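PDB 6G9C: immunomodulatory active chitinase from Trichuris suis, which probably hydrolyses chitin as a family 18 glycosidase and displays immunomodulatory properties in inflammatory lung disease. Local coordinates for residues 147-152 and 187-192; 203-208 and 256-261; 219-224 and 231-236. All coordinates share one frame; numbering follows the deposited sequence.

Contact 1: residues 147-152 and 187-192; sequences GFDLDW and LFTAAV
D149 and T189 meet obliquely, hydroxyl to carboxylate: T189 OG1 donates to D149 OD1 over 2.7 Å, arriving on the anti side of the acid and 25° out of its plane. T189 OG1 sits between its own backbone N and carbonyl carbon (chi1 64°), which turns it to the neighbouring strand. D149 OD2 is held separately by S108 OG and Y38 OH, so partners on different strands fix the rotation of this buried carboxylate. The opposite face of the two strands is apolar. There the side chains of F148 and F188 run side by side in the same direction, touching at F148 CD2 and F188 CE1 (3.8 Å). The F188 ring turns its edge to the F148 carbonyl oxygen, which lies in the ring plane, and L150 CB also approaches that edge. Further along, A191 CB packs against the D151 carboxylate, 3.2 Å from OD1. Beneath these side chains the strands run parallel, in the register G147–L187 to L150–A190. F148 N bonds to L187 O and L150 N to T189 O, while F148 O receives T189 N and L150 O receives A191 N, the last at 3.1 Å. Beyond the last bridge a water lies within hydrogen-bonding distance of W152 O and A191 O, 2.6 Å from each, spanning the diverging chain ends. D149 and T189 also touch F66 on strand 64-72, which places them inside the barrel. The arrangement is that of neighbouring strands in the TIM barrel of family 18, joined through helix 160-181; residues 147-152 belong to the DxxDxDxE signature of these chitinases.

Contact 2: residues 203-208 and 256-261; sequences YDVPAL and KYWSDK
The Y203 ring receives the edge of the W258 indole on one face in an edge-to-face stack: W258 CH2 stands 3.7 Å from Y203 CD2, offset toward the rim, with the planes of the phenol and the six-membered indole ring 69° apart. L208 CD1 lies in plane at the edge of the same phenol. Along the indole, the V205 methyls come in obliquely at CE3 and CZ3, the nearest pair being V205 CG2 and W258 CZ3 (3.9 Å). V205 CG1 is anti to the backbone N (chi1 175°), which leaves CG2 beside that N and lets it touch K261 CB (3.8 Å) as well as the indole. V205 CB and P206 CG both rest on the K261 carbonyl oxygen. The lysine chain itself bends at chi2 and chi3, its CG covering a face of the Y257 ring, while NZ forms a salt bridge with D200. A water joins K261 NZ (3.1 Å) to Y203 O. No direct hydrogen bond crosses between the segments, and W258 NE1 and Y203 OH are tied instead to the backbone of S193. Segments 203-208 and 256-261 are thus held together mainly by aromatic and aliphatic surfaces, with polar ends fastened elsewhere in the barrel.

Contact 3: residues 219-224 and 231-236; sequences CYDFHG and GINSPL. With EDO (1,2-ethanediol), chain D; EDO (1,2-ethanediol), chain E.
S234 OG donates to C219 O across the two loop segments, a bond of only 2.6 Å in which the hydroxyl lies in the carbonyl plane. OG is anti to its backbone N (chi1 -175°), bringing it up to the carbonyl of C219, and S234 CB also touches Y220 CB. N233 supplies two further acceptors to successive amides. Its backbone O takes F222 N at 3.0 Å, again in the carbonyl plane, whereas its side-chain OD1 takes D221 N at 3.0 Å from well above the amide plane. The D221 and N233 side chains lie side by side and point the same way, their flat ends turned 40° apart. D221 OD1 is held by a salt bridge to R277 NE and a hydrogen bond with Y275 OH, both on strand 268-281. On the apolar side, F222 CD2 approaches P235 CD obliquely (3.7 Å), and the edge of its ring also faces N233 O and S234 CA. H223 turns the edge of its imidazole to the I232 carbonyl, with CD2 3.1 Å from I232 O in the ring plane, while ND1 is bonded to E227. The backbone oxygen of H223 is buried with no polar partner in the model. Away from the loop pairing, Y220 OH shares a hydrogen bond with one ethanediol through its O2 (2.8 Å), and D221 OD2 accepts from O2 of another (2.7 Å). These diols probably derive from the crystallisation liquor. The Met-X-Tyr-Asp sequence of family 18 chitinases runs from M218, at the end of the sixth barrel strand, into this loop; its tyrosine and aspartate commonly line the substrate cleft, and Y220 and D221 are placed consistently with that site.

Contacts 1 and 2 are continuous, with centres 16 Å apart: V192 CG2 reaches W258 CZ2 at 3.4 Å, and Y203 OH lies 3.6 Å from V192 CA, so the end of strand 187-193 seats the aromatic pair. Contact 3 is more remote, its centre 22 Å from that of contact 1 and 21 Å from that of contact 2, yet its nearest atoms come within about 5 Å of contact 1. In sequence it falls between the two segments of contact 2. Contacts 1 and 3 both border the presumed substrate cleft: the ethanediol bonded to Y220 lies about 4 Å from the D151 side chain, and D221 binds a second, though both diols probably come from the crystallisation liquor.

Contact 1: residues 147-152 and 187-192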
ATOM      1  N   GLY A 147       7.270  10.740  -1.902  1.00 27.83           N
ATOM      2  CA  GLY A 147       7.952  11.994  -2.156  1.00 27.44           C
ATOM      3  C   GLY A 147       8.911  12.334  -1.041  1.00 27.97           C
ATOM      4  O   GLY A 147       9.053  11.597  -0.060  1.00 26.04           O
ATOM      5  N   PHE A 148       9.576  13.479  -1.223  1.00 26.73           N
ATOM      6  CA  PHE A 148      10.633  13.959  -0.349  1.00 25.94           C
ATOM      7  C   PHE A 148      10.354  15.408   0.018  1.00 27.42           C
ATOM      8  O   PHE A 148       9.976  16.207  -0.843  1.00 25.31           O
ATOM      9  CB  PHE A 148      12.003  13.859  -1.041  1.00 26.08           C
ATOM     10  CG  PHE A 148      13.127  14.435  -0.230  1.00 29.01           C
ATOM     11  CD1 PHE A 148      13.374  13.972   1.048  1.00 25.53           C
ATOM     12  CD2 PHE A 148      13.942  15.433  -0.752  1.00 32.06           C
ATOM     13  CE1 PHE A 148      14.424  14.492   1.808  1.00 28.04           C
ATOM     14  CE2 PHE A 148      14.993  15.965  -0.005  1.00 32.08           C
ATOM     15  CZ  PHE A 148      15.233  15.491   1.281  1.00 30.67           C
ATOM     16  N   ASP A 149      10.546  15.741   1.296  1.00 23.20           N
ATOM     17  CA  ASP A 149      10.333  17.090   1.820  1.00 22.17           C
ATOM     18  C   ASP A 149      11.629  17.563   2.476  1.00 26.17           C
ATOM     19  O   ASP A 149      12.060  17.003   3.494  1.00 27.38           O
ATOM     20  CB  ASP A 149       9.154  17.091   2.807  1.00 23.19           C
ATOM     21  CG  ASP A 149       8.951  18.432   3.472  1.00 29.64           C
ATOM     22  OD1 ASP A 149       8.729  19.428   2.745  1.00 26.35           O
ATOM     23  OD2 ASP A 149       8.997  18.485   4.720  1.00 30.42           O
ATOM     24  N   LEU A 150      12.269  18.568   1.868  1.00 26.02           N
ATOM     25  CA  LEU A 150      13.566  19.064   2.308  1.00 23.00           C
ATOM     26  C   LEU A 150      13.359  20.169   3.339  1.00 25.70           C
ATOM     27  O   LEU A 150      12.796  21.216   3.014  1.00 26.45           O
ATOM     28  CB  LEU A 150      14.359  19.581   1.102  1.00 26.02           C
ATOM     29  CG  LEU A 150      15.734  20.193   1.366  1.00 30.39           C
ATOM     30  CD1 LEU A 150      16.637  19.206   2.097  1.00 29.39           C
ATOM     31  CD2 LEU A 150      16.351  20.609   0.031  1.00 27.81           C
ATOM     32  N   ASP A 151      13.808  19.932   4.580  1.00 25.67           N
ATOM     33  CA  ASP A 151      13.604  20.890   5.666  1.00 26.08           C
ATOM     34  C   ASP A 151      14.934  21.381   6.218  1.00 25.04           C
ATOM     35  O   ASP A 151      15.185  21.306   7.422  1.00 28.80           O
ATOM     36  CB  ASP A 151      12.775  20.275   6.803  1.00 24.78           C
ATOM     37  CG  ASP A 151      11.396  19.815   6.352  1.00 33.39           C
ATOM     38  OD1 ASP A 151      11.000  20.122   5.205  1.00 28.68           O
ATOM     39  OD2 ASP A 151      10.692  19.154   7.159  1.00 37.21           O
ATOM     40  N   TRP A 152      15.806  21.869   5.341  1.00 27.47           N
ATOM     41  CA  TRP A 152      17.057  22.486   5.762  1.00 27.57           C
ATOM     42  C   TRP A 152      16.747  23.839   6.399  1.00 30.75           C
ATOM     43  O   TRP A 152      16.193  24.723   5.736  1.00 33.72           O
ATOM     44  CB  TRP A 152      17.950  22.623   4.528  1.00 26.72           C
ATOM     45  CG  TRP A 152      19.290  23.271   4.653  1.00 30.10           C
ATOM     46  CD1 TRP A 152      19.787  23.997   5.700  1.00 31.13           C
ATOM     47  CD2 TRP A 152      20.299  23.275   3.640  1.00 30.72           C
ATOM     48  NE1 TRP A 152      21.067  24.444   5.398  1.00 35.33           N
ATOM     49  CE2 TRP A 152      21.401  24.009   4.140  1.00 35.79           C
ATOM     50  CE3 TRP A 152      20.381  22.717   2.361  1.00 34.40           C
ATOM     51  CZ2 TRP A 152      22.572  24.204   3.398  1.00 36.54           C
ATOM     52  CZ3 TRP A 152      21.551  22.907   1.619  1.00 34.62           C
ATOM     53  CH2 TRP A 152      22.629  23.646   2.145  1.00 41.62           C
ATOM     54  N   LEU A 187       7.193  13.073  -5.507  1.00 30.01           N
ATOM     55  CA  LEU A 187       6.951  14.472  -5.183  1.00 25.80           C
ATOM     56  C   LEU A 187       8.169  15.076  -4.487  1.00 28.67           C
ATOM     57  O   LEU A 187       8.983  14.377  -3.878  1.00 27.80           O
ATOM     58  CB  LEU A 187       5.720  14.605  -4.290  1.00 26.29           C
ATOM     59  CG  LEU A 187       4.434  14.104  -4.951  1.00 34.65           C
ATOM     60  CD1 LEU A 187       3.283  14.041  -3.940  1.00 33.40           C
ATOM     61  CD2 LEU A 187       4.080  14.976  -6.142  1.00 41.52           C
ATOM     62  N   PHE A 188       8.278  16.399  -4.560  1.00 28.56           N
ATOM     63  CA  PHE A 188       9.446  17.081  -4.014  1.00 24.87           C
ATOM     64  C   PHE A 188       8.989  18.426  -3.477  1.00 25.81           C
ATOM     65  O   PHE A 188       8.582  19.301  -4.245  1.00 30.52           O
ATOM     66  CB  PHE A 188      10.532  17.240  -5.075  1.00 25.78           C
ATOM     67  CG  PHE A 188      11.768  17.960  -4.588  1.00 29.47           C
ATOM     68  CD1 PHE A 188      12.138  17.923  -3.250  1.00 33.00           C
ATOM     69  CD2 PHE A 188      12.562  18.671  -5.478  1.00 28.15           C
ATOM     70  CE1 PHE A 188      13.291  18.593  -2.811  1.00 29.05           C
ATOM     71  CE2 PHE A 188      13.697  19.342  -5.050  1.00 32.37           C
ATOM     72  CZ  PHE A 188      14.064  19.309  -3.720  1.00 32.23           C
ATOM     73  N   THR A 189       9.065  18.585  -2.160  1.00 24.24           N
ATOM     74  CA  THR A 189       8.645  19.809  -1.503  1.00 27.36           C
ATOM     75  C   THR A 189       9.764  20.295  -0.592  1.00 26.94           C
ATOM     76  O   THR A 189      10.775  19.616  -0.394  1.00 28.12           O
ATOM     77  CB  THR A 189       7.349  19.588  -0.696  1.00 26.56           C
ATOM     78  OG1 THR A 189       7.586  18.645   0.370  1.00 27.01           O
ATOM     79  CG2 THR A 189       6.222  19.056  -1.607  1.00 29.70           C
ATOM     80  N   ALA A 190       9.572  21.481  -0.015  1.00 26.12           N
ATOM     81  CA  ALA A 190      10.503  21.974   0.992  1.00 24.89           C
ATOM     82  C   ALA A 190       9.745  22.818   2.008  1.00 28.97           C
ATOM     83  O   ALA A 190       8.810  23.535   1.649  1.00 29.44           O
ATOM     84  CB  ALA A 190      11.641  22.802   0.366  1.00 24.11           C
ATOM     85  N   ALA A 191      10.149  22.721   3.272  1.00 25.89           N
ATOM     86  CA  ALA A 191       9.687  23.650   4.296  1.00 29.12           C
ATOM     87  C   ALA A 191      10.690  24.793   4.361  1.00 26.39           C
ATOM     88  O   ALA A 191      11.904  24.555   4.397  1.00 28.71           O
ATOM     89  CB  ALA A 191       9.551  22.968   5.663  1.00 28.17           C
ATOM     90  N   VAL A 192      10.187  26.031   4.355  1.00 28.07           N
ATOM     91  CA  VAL A 192      11.025  27.189   4.072  1.00 27.92           C
ATOM     92  C   VAL A 192      10.775  28.279   5.107  1.00 31.38           C
ATOM     93  O   VAL A 192       9.717  28.344   5.741  1.00 27.52           O
ATOM     94  CB  VAL A 192      10.788  27.735   2.646  1.00 28.44           C
ATOM     95  CG1 VAL A 192      11.095  26.664   1.585  1.00 26.57           C
ATOM     96  CG2 VAL A 192       9.364  28.259   2.503  1.00 28.03           C
TER
HETATM   97  O   HOH W   1      14.328  25.563   4.152  1.00 29.46           O

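Contact 2: residues 203-208 and 256-261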
ATOM      1  N   TYR A 203      17.526  31.732  -0.522  1.00 42.78           N
ATOM      2  CA  TYR A 203      16.619  31.103  -1.476  1.00 41.21           C
ATOM      3  C   TYR A 203      16.552  31.899  -2.770  1.00 44.13           C
ATOM      4  O   TYR A 203      16.157  33.070  -2.760  1.00 47.53           O
ATOM      5  CB  TYR A 203      15.216  30.993  -0.902  1.00 34.58           C
ATOM      6  CG  TYR A 203      15.073  30.218   0.388  1.00 38.02           C
ATOM      7  CD1 TYR A 203      15.266  30.835   1.624  1.00 38.98           C
ATOM      8  CD2 TYR A 203      14.696  28.876   0.372  1.00 36.01           C
ATOM      9  CE1 TYR A 203      15.101  30.128   2.811  1.00 34.65           C
ATOM     10  CE2 TYR A 203      14.519  28.168   1.550  1.00 37.88           C
ATOM     11  CZ  TYR A 203      14.719  28.797   2.770  1.00 32.20           C
ATOM     12  OH  TYR A 203      14.546  28.085   3.943  1.00 35.29           O
ATOM     13  N   ASP A 204      16.891  31.250  -3.885  1.00 38.52           N
ATOM     14  CA  ASP A 204      16.658  31.804  -5.221  1.00 40.96           C
ATOM     15  C   ASP A 204      15.212  31.472  -5.570  1.00 45.71           C
ATOM     16  O   ASP A 204      14.905  30.394  -6.091  1.00 39.18           O
ATOM     17  CB  ASP A 204      17.650  31.218  -6.229  1.00 41.63           C
ATOM     18  CG  ASP A 204      17.587  31.897  -7.594  1.00 46.02           C
ATOM     19  OD1 ASP A 204      16.479  32.306  -8.007  1.00 46.65           O
ATOM     20  OD2 ASP A 204      18.643  32.010  -8.262  1.00 46.92           O
ATOM     21  N   VAL A 205      14.304  32.397  -5.264  1.00 40.17           N
ATOM     22  CA  VAL A 205      12.878  32.065  -5.233  1.00 39.88           C
ATOM     23  C   VAL A 205      12.338  31.736  -6.627  1.00 45.73           C
ATOM     24  O   VAL A 205      11.654  30.710  -6.768  1.00 39.87           O
ATOM     25  CB  VAL A 205      12.057  33.177  -4.556  1.00 40.72           C
ATOM     26  CG1 VAL A 205      10.568  32.867  -4.640  1.00 43.47           C
ATOM     27  CG2 VAL A 205      12.473  33.314  -3.095  1.00 41.58           C
ATOM     28  N   PRO A 206      12.608  32.530  -7.677  1.00 45.08           N
ATOM     29  CA  PRO A 206      12.064  32.152  -8.997  1.00 48.66           C
ATOM     30  C   PRO A 206      12.629  30.851  -9.537  1.00 47.74           C
ATOM     31  O   PRO A 206      11.903  30.092 -10.192  1.00 46.10           O
ATOM     32  CB  PRO A 206      12.435  33.348  -9.887  1.00 44.83           C
ATOM     33  CG  PRO A 206      12.659  34.472  -8.937  1.00 47.08           C
ATOM     34  CD  PRO A 206      13.280  33.846  -7.741  1.00 37.42           C
ATOM     35  N   ALA A 207      13.904  30.562  -9.278  1.00 47.94           N
ATOM     36  CA  ALA A 207      14.471  29.310  -9.764  1.00 47.63           C
ATOM     37  C   ALA A 207      13.898  28.119  -9.007  1.00 41.35           C
ATOM     38  O   ALA A 207      13.607  27.074  -9.605  1.00 37.81           O
ATOM     39  CB  ALA A 207      15.992  29.342  -9.651  1.00 42.34           C
ATOM     40  N   LEU A 208      13.726  28.259  -7.690  1.00 34.63           N
ATOM     41  CA  LEU A 208      13.176  27.166  -6.891  1.00 38.32           C
ATOM     42  C   LEU A 208      11.726  26.864  -7.253  1.00 37.87           C
ATOM     43  O   LEU A 208      11.302  25.705  -7.172  1.00 35.92           O
ATOM     44  CB  LEU A 208      13.278  27.498  -5.405  1.00 36.69           C
ATOM     45  CG  LEU A 208      14.686  27.480  -4.821  1.00 40.72           C
ATOM     46  CD1 LEU A 208      14.641  28.101  -3.428  1.00 36.88           C
ATOM     47  CD2 LEU A 208      15.249  26.063  -4.792  1.00 34.15           C
ATOM     48  N   LYS A 256       3.021  36.963   1.595  1.00 40.22           N
ATOM     49  CA  LYS A 256       3.073  37.961   0.537  1.00 41.13           C
ATOM     50  C   LYS A 256       4.499  38.183   0.059  1.00 43.85           C
ATOM     51  O   LYS A 256       4.721  38.452  -1.126  1.00 43.50           O
ATOM     52  CB  LYS A 256       2.463  39.280   1.018  1.00 42.46           C
ATOM     53  CG  LYS A 256       2.543  40.420   0.011  1.00 53.62           C
ATOM     54  CD  LYS A 256       1.854  41.669   0.545  1.00 57.47           C
ATOM     55  CE  LYS A 256       1.574  42.673  -0.563  1.00 62.02           C
ATOM     56  NZ  LYS A 256       2.828  43.195  -1.169  1.00 62.17           N
ATOM     57  N   TYR A 257       5.478  38.068   0.960  1.00 44.45           N
ATOM     58  CA  TYR A 257       6.864  38.277   0.553  1.00 44.43           C
ATOM     59  C   TYR A 257       7.326  37.183  -0.406  1.00 42.02           C
ATOM     60  O   TYR A 257       7.958  37.472  -1.426  1.00 44.67           O
ATOM     61  CB  TYR A 257       7.786  38.347   1.770  1.00 39.85           C
ATOM     62  CG  TYR A 257       9.174  38.836   1.393  1.00 46.79           C
ATOM     63  CD1 TYR A 257       9.399  40.170   1.090  1.00 50.74           C
ATOM     64  CD2 TYR A 257      10.248  37.953   1.303  1.00 47.24           C
ATOM     65  CE1 TYR A 257      10.662  40.623   0.725  1.00 53.59           C
ATOM     66  CE2 TYR A 257      11.512  38.399   0.940  1.00 49.58           C
ATOM     67  CZ  TYR A 257      11.704  39.732   0.657  1.00 52.11           C
ATOM     68  OH  TYR A 257      12.946  40.179   0.302  1.00 61.00           O
ATOM     69  N   TRP A 258       7.022  35.920  -0.092  1.00 35.35           N
ATOM     70  CA  TRP A 258       7.360  34.837  -1.012  1.00 40.58           C
ATOM     71  C   TRP A 258       6.710  35.053  -2.373  1.00 45.43           C
ATOM     72  O   TRP A 258       7.348  34.845  -3.414  1.00 48.06           O
ATOM     73  CB  TRP A 258       6.946  33.495  -0.417  1.00 34.69           C
ATOM     74  CG  TRP A 258       7.995  32.929   0.467  1.00 35.29           C
ATOM     75  CD1 TRP A 258       8.147  33.152   1.806  1.00 32.20           C
ATOM     76  CD2 TRP A 258       9.056  32.042   0.082  1.00 36.71           C
ATOM     77  NE1 TRP A 258       9.236  32.458   2.278  1.00 35.26           N
ATOM     78  CE2 TRP A 258       9.817  31.777   1.240  1.00 34.96           C
ATOM     79  CE3 TRP A 258       9.432  31.442  -1.127  1.00 37.51           C
ATOM     80  CZ2 TRP A 258      10.932  30.940   1.225  1.00 32.15           C
ATOM     81  CZ3 TRP A 258      10.544  30.604  -1.139  1.00 33.58           C
ATOM     82  CH2 TRP A 258      11.278  30.364   0.030  1.00 37.99           C
ATOM     83  N   SER A 259       5.447  35.490  -2.383  1.00 42.28           N
ATOM     84  CA  SER A 259       4.793  35.855  -3.635  1.00 42.92           C
ATOM     85  C   SER A 259       5.549  36.974  -4.340  1.00 44.63           C
ATOM     86  O   SER A 259       5.860  36.874  -5.536  1.00 46.39           O
ATOM     87  CB  SER A 259       3.348  36.269  -3.369  1.00 47.01           C
ATOM     88  OG  SER A 259       2.661  36.559  -4.576  1.00 45.83           O
ATOM     89  N   ASP A 260       5.865  38.053  -3.608  1.00 39.97           N
ATOM     90  CA  ASP A 260       6.547  39.187  -4.230  1.00 49.42           C
ATOM     91  C   ASP A 260       7.905  38.784  -4.793  1.00 46.72           C
ATOM     92  O   ASP A 260       8.388  39.400  -5.749  1.00 49.90           O
ATOM     93  CB  ASP A 260       6.721  40.332  -3.226  1.00 48.48           C
ATOM     94  CG  ASP A 260       5.425  41.073  -2.937  1.00 55.12           C
ATOM     95  OD1 ASP A 260       4.492  41.024  -3.772  1.00 54.86           O
ATOM     96  OD2 ASP A 260       5.351  41.723  -1.871  1.00 56.52           O
ATOM     97  N   LYS A 261       8.526  37.753  -4.220  1.00 46.00           N
ATOM     98  CA  LYS A 261       9.835  37.291  -4.659  1.00 49.00           C
ATOM     99  C   LYS A 261       9.763  36.348  -5.851  1.00 51.33           C
ATOM    100  O   LYS A 261      10.808  36.012  -6.413  1.00 46.21           O
ATOM    101  CB  LYS A 261      10.559  36.603  -3.502  1.00 47.01           C
ATOM    102  CG  LYS A 261      10.931  37.555  -2.381  1.00 51.10           C
ATOM    103  CD  LYS A 261      12.243  38.243  -2.663  1.00 51.15           C
ATOM    104  CE  LYS A 261      13.402  37.263  -2.593  1.00 46.05           C
ATOM    105  NZ  LYS A 261      14.705  37.975  -2.776  1.00 46.17           N
TER
HETATM  106  O   HOH W   2      16.891  35.819  -2.564  1.00 47.06           O

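Contact 3: residues 219-224 and 231-236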
ATOM      1  N   CYS A 219       5.430  29.850   8.692  1.00 28.69           N
ATOM      2  CA  CYS A 219       5.008  31.138   9.238  1.00 28.91           C
ATOM      3  C   CYS A 219       4.496  30.921  10.664  1.00 27.30           C
ATOM      4  O   CYS A 219       3.313  31.032  10.979  1.00 30.32           O
ATOM      5  CB  CYS A 219       3.970  31.791   8.333  1.00 29.49           C
ATOM      6  SG  CYS A 219       2.700  30.640   7.750  1.00 31.13           S
ATOM      7  N   TYR A 220       5.445  30.566  11.524  1.00 27.46           N
ATOM      8  CA  TYR A 220       5.239  30.399  12.953  1.00 29.70           C
ATOM      9  C   TYR A 220       6.613  30.474  13.607  1.00 30.97           C
ATOM     10  O   TYR A 220       7.634  30.659  12.932  1.00 28.55           O
ATOM     11  CB  TYR A 220       4.496  29.094  13.288  1.00 27.58           C
ATOM     12  CG  TYR A 220       4.909  27.874  12.485  1.00 24.40           C
ATOM     13  CD1 TYR A 220       6.159  27.277  12.672  1.00 27.60           C
ATOM     14  CD2 TYR A 220       4.041  27.304  11.563  1.00 27.88           C
ATOM     15  CE1 TYR A 220       6.541  26.139  11.939  1.00 25.97           C
ATOM     16  CE2 TYR A 220       4.408  26.181  10.824  1.00 27.47           C
ATOM     17  CZ  TYR A 220       5.654  25.606  11.014  1.00 27.80           C
ATOM     18  OH  TYR A 220       5.995  24.485  10.288  1.00 26.34           O
ATOM     19  N   ASP A 221       6.634  30.345  14.934  1.00 27.50           N
ATOM     20  CA  ASP A 221       7.834  30.634  15.725  1.00 28.25           C
ATOM     21  C   ASP A 221       8.331  32.063  15.508  1.00 32.37           C
ATOM     22  O   ASP A 221       9.534  32.321  15.598  1.00 31.56           O
ATOM     23  CB  ASP A 221       8.980  29.660  15.430  1.00 30.78           C
ATOM     24  CG  ASP A 221       8.615  28.224  15.665  1.00 33.89           C
ATOM     25  OD1 ASP A 221       7.723  27.938  16.489  1.00 29.38           O
ATOM     26  OD2 ASP A 221       9.248  27.361  15.025  1.00 31.32           O
ATOM     27  N   PHE A 222       7.435  33.012  15.217  1.00 29.79           N
ATOM     28  CA  PHE A 222       7.879  34.401  15.087  1.00 29.46           C
ATOM     29  C   PHE A 222       8.347  34.958  16.423  1.00 32.23           C
ATOM     30  O   PHE A 222       9.240  35.814  16.463  1.00 33.60           O
ATOM     31  CB  PHE A 222       6.754  35.276  14.525  1.00 30.35           C
ATOM     32  CG  PHE A 222       6.441  35.011  13.083  1.00 28.64           C
ATOM     33  CD1 PHE A 222       7.351  35.354  12.082  1.00 28.12           C
ATOM     34  CD2 PHE A 222       5.245  34.422  12.724  1.00 26.40           C
ATOM     35  CE1 PHE A 222       7.064  35.116  10.747  1.00 30.46           C
ATOM     36  CE2 PHE A 222       4.949  34.174  11.385  1.00 26.30           C
ATOM     37  CZ  PHE A 222       5.858  34.521  10.398  1.00 29.58           C
ATOM     38  N   HIS A 223       7.749  34.481  17.518  1.00 26.57           N
ATOM     39  CA  HIS A 223       8.073  34.905  18.868  1.00 29.82           C
ATOM     40  C   HIS A 223       8.030  33.689  19.779  1.00 32.14           C
ATOM     41  O   HIS A 223       7.316  32.721  19.510  1.00 32.67           O
ATOM     42  CB  HIS A 223       7.098  35.996  19.334  1.00 32.22           C
ATOM     43  CG  HIS A 223       7.115  37.200  18.452  1.00 36.38           C
ATOM     44  ND1 HIS A 223       8.151  38.110  18.464  1.00 37.25           N
ATOM     45  CD2 HIS A 223       6.263  37.608  17.484  1.00 33.80           C
ATOM     46  CE1 HIS A 223       7.919  39.047  17.561  1.00 38.95           C
ATOM     47  NE2 HIS A 223       6.782  38.765  16.950  1.00 34.93           N
ATOM     48  N   GLY A 224       8.812  33.739  20.849  1.00 33.41           N
ATOM     49  CA  GLY A 224       8.931  32.596  21.731  1.00 30.79           C
ATOM     50  C   GLY A 224       9.828  32.921  22.904  1.00 33.16           C
ATOM     51  O   GLY A 224      10.264  34.062  23.081  1.00 34.49           O
ATOM     52  N   GLY A 231       4.852  37.443  23.336  1.00 31.46           N
ATOM     53  CA  GLY A 231       4.537  37.777  21.960  1.00 29.31           C
ATOM     54  C   GLY A 231       3.797  36.621  21.322  1.00 29.54           C
ATOM     55  O   GLY A 231       3.549  35.591  21.956  1.00 32.11           O
ATOM     56  N   ILE A 232       3.449  36.802  20.048  1.00 30.22           N
ATOM     57  CA  ILE A 232       2.520  35.913  19.346  1.00 26.83           C
ATOM     58  C   ILE A 232       3.301  34.923  18.495  1.00 30.40           C
ATOM     59  O   ILE A 232       4.106  35.324  17.640  1.00 30.40           O
ATOM     60  CB  ILE A 232       1.545  36.714  18.469  1.00 32.15           C
ATOM     61  CG1 ILE A 232       0.857  37.821  19.283  1.00 35.59           C
ATOM     62  CG2 ILE A 232       0.507  35.782  17.875  1.00 26.55           C
ATOM     63  CD1 ILE A 232       0.032  37.298  20.437  1.00 41.98           C
ATOM     64  N   ASN A 233       3.041  33.630  18.701  1.00 29.22           N
ATOM     65  CA  ASN A 233       3.742  32.594  17.947  1.00 28.36           C
ATOM     66  C   ASN A 233       3.511  32.745  16.442  1.00 28.72           C
ATOM     67  O   ASN A 233       4.462  32.741  15.650  1.00 27.66           O
ATOM     68  CB  ASN A 233       3.298  31.212  18.438  1.00 26.37           C
ATOM     69  CG  ASN A 233       4.038  30.069  17.735  1.00 28.70           C
ATOM     70  OD1 ASN A 233       5.256  30.120  17.557  1.00 29.93           O
ATOM     71  ND2 ASN A 233       3.299  29.039  17.335  1.00 26.62           N
ATOM     72  N   SER A 234       2.263  32.911  16.025  1.00 26.10           N
ATOM     73  CA  SER A 234       1.921  32.923  14.600  1.00 25.69           C
ATOM     74  C   SER A 234       0.761  33.875  14.376  1.00 30.61           C
ATOM     75  O   SER A 234      -0.394  33.455  14.205  1.00 31.36           O
ATOM     76  CB  SER A 234       1.592  31.508  14.111  1.00 29.90           C
ATOM     77  OG  SER A 234       1.372  31.458  12.708  1.00 31.70           O
ATOM     78  N   PRO A 235       1.020  35.183  14.393  1.00 27.86           N
ATOM     79  CA  PRO A 235      -0.063  36.139  14.160  1.00 29.11           C
ATOM     80  C   PRO A 235      -0.451  36.138  12.697  1.00 32.99           C
ATOM     81  O   PRO A 235       0.405  36.068  11.811  1.00 33.53           O
ATOM     82  CB  PRO A 235       0.547  37.483  14.573  1.00 33.80           C
ATOM     83  CG  PRO A 235       2.027  37.317  14.341  1.00 32.29           C
ATOM     84  CD  PRO A 235       2.336  35.846  14.555  1.00 25.70           C
ATOM     85  N   LEU A 236      -1.759  36.209  12.448  1.00 27.74           N
ATOM     86  CA  LEU A 236      -2.227  36.330  11.072  1.00 31.99           C
ATOM     87  C   LEU A 236      -1.863  37.691  10.493  1.00 37.08           C
ATOM     88  O   LEU A 236      -1.373  37.776   9.361  1.00 37.36           O
ATOM     89  CB  LEU A 236      -3.741  36.100  10.995  1.00 30.17           C
ATOM     90  CG  LEU A 236      -4.357  36.259   9.598  1.00 37.01           C
ATOM     91  CD1 LEU A 236      -3.654  35.351   8.593  1.00 34.18           C
ATOM     92  CD2 LEU A 236      -5.854  35.970   9.634  1.00 37.43           C
TER
HETATM   93  C1  EDO D 502       8.327  23.397  13.902  1.00 39.17           C
HETATM   94  O1  EDO D 502       9.465  23.837  13.170  1.00 35.44           O
HETATM   95  C2  EDO D 502       7.933  24.437  14.949  1.00 33.02           C
HETATM   96  O2  EDO D 502       9.069  24.791  15.743  1.00 33.74           O
HETATM   97  C1  EDO E 503       9.943  21.126  10.285  1.00 43.73           C
HETATM   98  O1  EDO E 503      10.610  21.963  11.268  1.00 34.76           O
HETATM   99  C2  EDO E 503       8.883  21.890   9.483  1.00 43.08           C
HETATM  100  O2  EDO E 503       7.969  22.553  10.392  1.00 38.61           O